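Local coordinates for hypothetical protein (PDB 1XPJ) that is of unknown function but belongs to the haloacid dehalogenase-like hydrolases and may take part in capsular polysaccharide biosynthesis, at residues P25-H37 and P104-H116. Numbering follows the deposited sequence. Where two conformers were deposited one is given.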
loop_
_atom_site.group_PDB
_atom_site.type_symbol
_atom_site.label_atom_id
_atom_site.label_comp_id
_atom_site.label_asym_id
_atom_site.label_seq_id
_atom_site.Cartn_x
_atom_site.Cartn_y
_atom_site.Cartn_z
ATOM N N PRO A 25 -8.660 27.396 3.357
ATOM C CA PRO A 25 -8.548 26.707 4.661
ATOM C C PRO A 25 -9.802 26.829 5.571
ATOM O O PRO A 25 -10.421 27.875 5.660
ATOM C CB PRO A 25 -7.339 27.296 5.371
ATOM C CG PRO A 25 -7.155 28.693 4.772
ATOM C CD PRO A 25 -7.792 28.567 3.366
ATOM N N ARG A 26 -10.117 25.702 6.255
ATOM C CA ARG A 26 -10.963 25.646 7.441
ATOM C C ARG A 26 -10.137 25.903 8.681
ATOM O O ARG A 26 -9.475 25.022 9.192
ATOM C CB ARG A 26 -11.642 24.271 7.542
ATOM C CG ARG A 26 -12.716 24.031 6.542
ATOM C CD ARG A 26 -13.584 22.823 6.910
ATOM N NE ARG A 26 -14.464 23.144 8.039
ATOM C CZ ARG A 26 -15.400 22.235 8.367
ATOM N NH1 ARG A 26 -15.508 21.112 7.676
ATOM N NH2 ARG A 26 -16.195 22.459 9.416
ATOM N N LEU A 27 -10.107 27.192 9.012
ATOM C CA LEU A 27 -9.243 27.729 10.071
ATOM C C LEU A 27 -9.528 27.210 11.485
ATOM O O LEU A 27 -8.601 26.961 12.260
ATOM C CB LEU A 27 -9.265 29.262 10.069
ATOM C CG LEU A 27 -8.693 30.005 8.855
ATOM C CD1 LEU A 27 -9.145 31.480 8.886
ATOM C CD2 LEU A 27 -7.159 29.887 8.734
ATOM N N ASP A 28 -10.801 27.061 11.830
ATOM C CA ASP A 28 -11.157 26.504 13.135
ATOM C C ASP A 28 -10.651 25.054 13.289
ATOM O O ASP A 28 -10.119 24.687 14.340
ATOM C CB ASP A 28 -12.667 26.615 13.396
ATOM C CG ASP A 28 -13.516 25.944 12.313
ATOM O OD1 ASP A 28 -12.989 25.576 11.242
ATOM O OD2 ASP A 28 -14.737 25.742 12.443
ATOM N N VAL A 29 -10.782 24.250 12.229
ATOM C CA VAL A 29 -10.346 22.845 12.263
ATOM C C VAL A 29 -8.831 22.745 12.424
ATOM O O VAL A 29 -8.346 21.994 13.276
ATOM C CB VAL A 29 -10.803 22.033 11.009
ATOM C CG1 VAL A 29 -10.095 20.692 10.951
ATOM C CG2 VAL A 29 -12.333 21.838 10.989
ATOM N N ILE A 30 -8.096 23.500 11.605
ATOM C CA ILE A 30 -6.633 23.544 11.690
ATOM C C ILE A 30 -6.124 24.014 13.065
ATOM O O ILE A 30 -5.187 23.425 13.626
ATOM C CB ILE A 30 -6.034 24.423 10.565
ATOM C CG1 ILE A 30 -6.459 23.901 9.183
ATOM C CG2 ILE A 30 -4.511 24.455 10.666
ATOM C CD1 ILE A 30 -5.949 24.766 8.041
ATOM N N GLU A 31 -6.735 25.064 13.602
ATOM C CA GLU A 31 -6.377 25.564 14.933
ATOM C C GLU A 31 -6.562 24.474 16.003
ATOM O O GLU A 31 -5.740 24.334 16.924
ATOM C CB GLU A 31 -7.183 26.824 15.273
ATOM C CG GLU A 31 -6.785 27.517 16.582
ATOM C CD GLU A 31 -5.348 28.056 16.590
ATOM O OE1 GLU A 31 -4.810 28.396 15.513
ATOM O OE2 GLU A 31 -4.753 28.145 17.687
ATOM N N GLN A 32 -7.625 23.688 15.858
ATOM C CA GLN A 32 -7.837 22.575 16.771
ATOM C C GLN A 32 -6.732 21.501 16.630
ATOM O O GLN A 32 -6.298 20.929 17.628
ATOM C CB GLN A 32 -9.246 22.002 16.636
ATOM C CG GLN A 32 -9.646 21.074 17.780
ATOM C CD GLN A 32 -10.142 21.804 19.020
ATOM O OE1 GLN A 32 -9.436 22.636 19.581
ATOM N NE2 GLN A 32 -11.357 21.492 19.449
ATOM N N LEU A 33 -6.263 21.262 15.405
ATOM C CA LEU A 33 -5.133 20.358 15.164
ATOM C C LEU A 33 -3.894 20.809 15.943
ATOM O O LEU A 33 -3.165 19.981 16.493
ATOM C CB LEU A 33 -4.806 20.260 13.661
ATOM C CG LEU A 33 -4.583 18.927 12.962
ATOM C CD1 LEU A 33 -5.599 17.894 13.414
ATOM C CD2 LEU A 33 -4.673 19.132 11.458
ATOM N N ARG A 34 -3.659 22.120 15.981
ATOM C CA ARG A 34 -2.535 22.702 16.735
ATOM C C ARG A 34 -2.622 22.416 18.250
ATOM O O ARG A 34 -1.609 22.113 18.901
ATOM C CB ARG A 34 -2.458 24.216 16.498
ATOM C CG ARG A 34 -1.993 24.629 15.109
ATOM C CD ARG A 34 -1.298 25.984 15.069
ATOM N NE ARG A 34 -1.097 26.450 13.699
ATOM C CZ ARG A 34 -1.906 27.290 13.058
ATOM N NH1 ARG A 34 -2.989 27.776 13.653
ATOM N NH2 ARG A 34 -1.634 27.644 11.812
ATOM N N GLU A 35 -3.829 22.523 18.806
ATOM C CA GLU A 35 -4.047 22.279 20.231
ATOM C C GLU A 35 -3.810 20.809 20.579
ATOM O O GLU A 35 -3.225 20.505 21.620
ATOM C CB GLU A 35 -5.457 22.692 20.659
ATOM C CG GLU A 35 -5.728 24.178 20.504
ATOM C CD GLU A 35 -6.091 24.855 21.813
ATOM O OE1 GLU A 35 -6.993 25.724 21.791
ATOM O OE2 GLU A 35 -5.478 24.531 22.860
ATOM N N TYR A 36 -4.268 19.909 19.706
ATOM C CA TYR A 36 -4.028 18.480 19.882
ATOM C C TYR A 36 -2.552 18.106 19.725
ATOM O O TYR A 36 -2.048 17.257 20.468
ATOM C CB TYR A 36 -4.903 17.638 18.947
ATOM C CG TYR A 36 -6.301 17.413 19.482
ATOM C CD1 TYR A 36 -7.264 18.437 19.433
ATOM C CD2 TYR A 36 -6.672 16.183 20.026
ATOM C CE1 TYR A 36 -8.536 18.247 19.917
ATOM C CE2 TYR A 36 -7.962 15.985 20.513
ATOM C CZ TYR A 36 -8.886 17.025 20.449
ATOM O OH TYR A 36 -10.152 16.849 20.920
ATOM N N HIS A 37 -1.859 18.738 18.779
ATOM C CA HIS A 37 -0.411 18.567 18.679
ATOM C C HIS A 37 0.281 18.965 20.006
ATOM O O HIS A 37 1.214 18.298 20.449
ATOM C CB HIS A 37 0.158 19.340 17.478
ATOM C CG HIS A 37 1.621 19.098 17.228
ATOM N ND1 HIS A 37 2.081 18.284 16.211
ATOM C CD2 HIS A 37 2.725 19.575 17.858
ATOM C CE1 HIS A 37 3.405 18.271 16.228
ATOM N NE2 HIS A 37 3.820 19.039 17.223
ATOM N N PRO A 104 -15.547 16.973 11.060
ATOM C CA PRO A 104 -14.721 18.147 11.372
ATOM C C PRO A 104 -15.465 19.203 12.187
ATOM O O PRO A 104 -14.801 19.906 12.951
ATOM C CB PRO A 104 -14.288 18.678 9.991
ATOM C CG PRO A 104 -14.573 17.584 9.033
ATOM C CD PRO A 104 -15.697 16.785 9.606
ATOM N N SER A 105 -16.791 19.292 12.070
ATOM C CA SER A 105 -17.558 20.230 12.901
ATOM C C SER A 105 -17.634 19.767 14.350
ATOM O O SER A 105 -17.604 20.588 15.249
ATOM C CB SER A 105 -18.978 20.477 12.358
ATOM O OG SER A 105 -19.754 19.282 12.418
ATOM N N GLU A 106 -17.730 18.464 14.580
ATOM C CA GLU A 106 -17.674 17.951 15.951
ATOM C C GLU A 106 -16.287 18.167 16.572
ATOM O O GLU A 106 -16.185 18.547 17.731
ATOM C CB GLU A 106 -18.037 16.466 16.004
ATOM C CG GLU A 106 -19.435 16.145 15.495
ATOM C CD GLU A 106 -19.712 14.653 15.430
ATOM O OE1 GLU A 106 -18.943 13.929 14.747
ATOM O OE2 GLU A 106 -20.703 14.213 16.062
ATOM N N PHE A 107 -15.234 17.924 15.795
ATOM C CA PHE A 107 -13.851 18.054 16.247
ATOM C C PHE A 107 -13.507 19.485 16.652
ATOM O O PHE A 107 -12.714 19.708 17.569
ATOM C CB PHE A 107 -12.902 17.601 15.124
ATOM C CG PHE A 107 -11.426 17.831 15.411
ATOM C CD1 PHE A 107 -10.773 17.132 16.428
ATOM C CD2 PHE A 107 -10.683 18.728 14.634
ATOM C CE1 PHE A 107 -9.390 17.325 16.679
ATOM C CE2 PHE A 107 -9.301 18.922 14.871
ATOM C CZ PHE A 107 -8.657 18.223 15.898
ATOM N N ALA A 108 -14.085 20.437 15.929
ATOM C CA ALA A 108 -13.818 21.855 16.137
ATOM C C ALA A 108 -14.515 22.385 17.382
ATOM O O ALA A 108 -14.011 23.304 18.021
ATOM C CB ALA A 108 -14.250 22.666 14.910
ATOM N N SER A 109 -15.664 21.805 17.720
ATOM C CA SER A 109 -16.523 22.370 18.755
ATOM C C SER A 109 -16.536 21.604 20.085
ATOM O O SER A 109 -17.133 22.061 21.055
ATOM C CB SER A 109 -17.948 22.504 18.221
ATOM O OG SER A 109 -18.493 21.218 17.985
ATOM N N MET A 110 -15.881 20.446 20.135
ATOM C CA MET A 110 -15.853 19.641 21.356
ATOM C C MET A 110 -14.437 19.502 21.897
ATOM O O MET A 110 -13.483 19.495 21.119
ATOM C CB MET A 110 -16.410 18.239 21.116
ATOM C CG MET A 110 -17.873 18.162 20.666
ATOM S SD MET A 110 -18.250 16.487 20.128
ATOM C CE MET A 110 -19.781 16.808 19.259
ATOM N N ASN A 111 -14.320 19.383 23.223
ATOM C CA ASN A 111 -13.047 19.049 23.870
ATOM C C ASN A 111 -12.789 17.543 23.895
ATOM O O ASN A 111 -13.662 16.750 23.516
ATOM C CB ASN A 111 -12.929 19.662 25.280
ATOM C CG ASN A 111 -14.032 19.197 26.242
ATOM O OD1 ASN A 111 -14.311 17.999 26.372
ATOM N ND2 ASN A 111 -14.645 20.154 26.935
ATOM N N LEU A 112 -11.590 17.158 24.334
ATOM C CA LEU A 112 -11.176 15.755 24.378
ATOM C C LEU A 112 -12.115 14.891 25.218
ATOM O O LEU A 112 -12.522 13.816 24.769
ATOM C CB LEU A 112 -9.718 15.613 24.853
ATOM C CG LEU A 112 -8.788 14.631 24.114
ATOM C CD1 LEU A 112 -7.871 13.913 25.097
ATOM C CD2 LEU A 112 -9.528 13.611 23.234
ATOM N N GLU A 113 -12.464 15.369 26.412
ATOM C CA GLU A 113 -13.435 14.688 27.275
ATOM C C GLU A 113 -14.732 14.413 26.510
ATOM O O GLU A 113 -15.233 13.295 26.526
ATOM C CB GLU A 113 -13.715 15.502 28.548
ATOM C CG GLU A 113 -14.466 14.753 29.648
ATOM C CD GLU A 113 -14.829 15.633 30.852
ATOM O OE1 GLU A 113 -13.991 16.462 31.287
ATOM O OE2 GLU A 113 -15.958 15.490 31.381
ATOM N N GLU A 114 -15.242 15.438 25.827
ATOM C CA GLU A 114 -16.453 15.337 25.015
ATOM C C GLU A 114 -16.337 14.353 23.849
ATOM O O GLU A 114 -17.290 13.632 23.572
ATOM C CB GLU A 114 -16.864 16.713 24.487
ATOM C CG GLU A 114 -17.594 17.590 25.493
ATOM C CD GLU A 114 -17.656 19.049 25.064
ATOM O OE1 GLU A 114 -17.243 19.918 25.861
ATOM O OE2 GLU A 114 -18.120 19.332 23.933
ATOM N N ILE A 115 -15.188 14.328 23.167
ATOM C CA ILE A 115 -14.961 13.385 22.071
ATOM C C ILE A 115 -14.961 11.961 22.632
ATOM O O ILE A 115 -15.586 11.053 22.069
ATOM C CB ILE A 115 -13.617 13.668 21.326
ATOM C CG1 ILE A 115 -13.558 15.090 20.758
ATOM C CG2 ILE A 115 -13.370 12.640 20.225
ATOM C CD1 ILE A 115 -14.459 15.346 19.574
ATOM N N HIS A 116 -14.253 11.791 23.746
ATOM C CA HIS A 116 -14.168 10.519 24.451
ATOM C C HIS A 116 -15.549 9.987 24.802
ATOM O O HIS A 116 -15.774 8.782 24.746
ATOM C CB HIS A 116 -13.319 10.673 25.719
ATOM C CG HIS A 116 -11.868 10.356 25.519
ATOM N ND1 HIS A 116 -10.935 10.454 26.535
ATOM C CD2 HIS A 116 -11.189 9.933 24.424
ATOM C CE1 HIS A 116 -9.745 10.107 26.073
ATOM N NE2 HIS A 116 -9.873 9.786 24.795
#
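F107 is the knob of a knobs-into-holes contact, set among V29, Q32, L33 and Y36 of helix 27-37. The helix belongs to a haloacid dehalogenase-like fold and packs near strand 3-6 of its parallel sheet. Helix 104-109 crosses it at 55°, with axes 8.8 Å apart at the closest point.

Q32 can be followed from base to tip. Q32 CB lies 3.6 Å from F107 CE2. Q32 CG sits over one face of the F107 ring, 3.7 Å from the centroid, as a CH-pi contact. CG stands anti to the backbone N (chi1 -166°) and the chain then bends at chi2. This bend turns the amide back to the F107 backbone. Q32 CD comes near F107 O. Q32 NE2 then donates to F107 O at 2.9 Å, and the bond is fairly straight and lies in the carbonyl plane. One side chain thus holds both the ring and the carbonyl of F107.

The rest of the hole closes round the ring. V29 O meets its edge near the ring plane. L33 CD1, in one of two conformers, lies near F107 CZ. F107 CE1 lies over one face of the Y36 ring, 3.5 Å from Y36 CE1, but the two planes are inclined at 42°, so the pair is oblique. Both F107 and Y36 also touch L4 on strand 3-6, while I97 and F95 of the second subunit pack on F107 and Y36 respectively.

At the N-terminal end of the helix, V29 CG2 packs 3.8 Å from P104 CB. In one conformer R26 NH1 reaches P104 and hydrogen-bonds to G10 O. At the other end, N111 OD1 caps helix 112-116 by accepting from E114 N. Y36 CE2 packs there 3.9 Å from L112 CG, in one of two L112 conformers. Y36 OH is buried without a polar partner, 3.8 Å from I115 CG1.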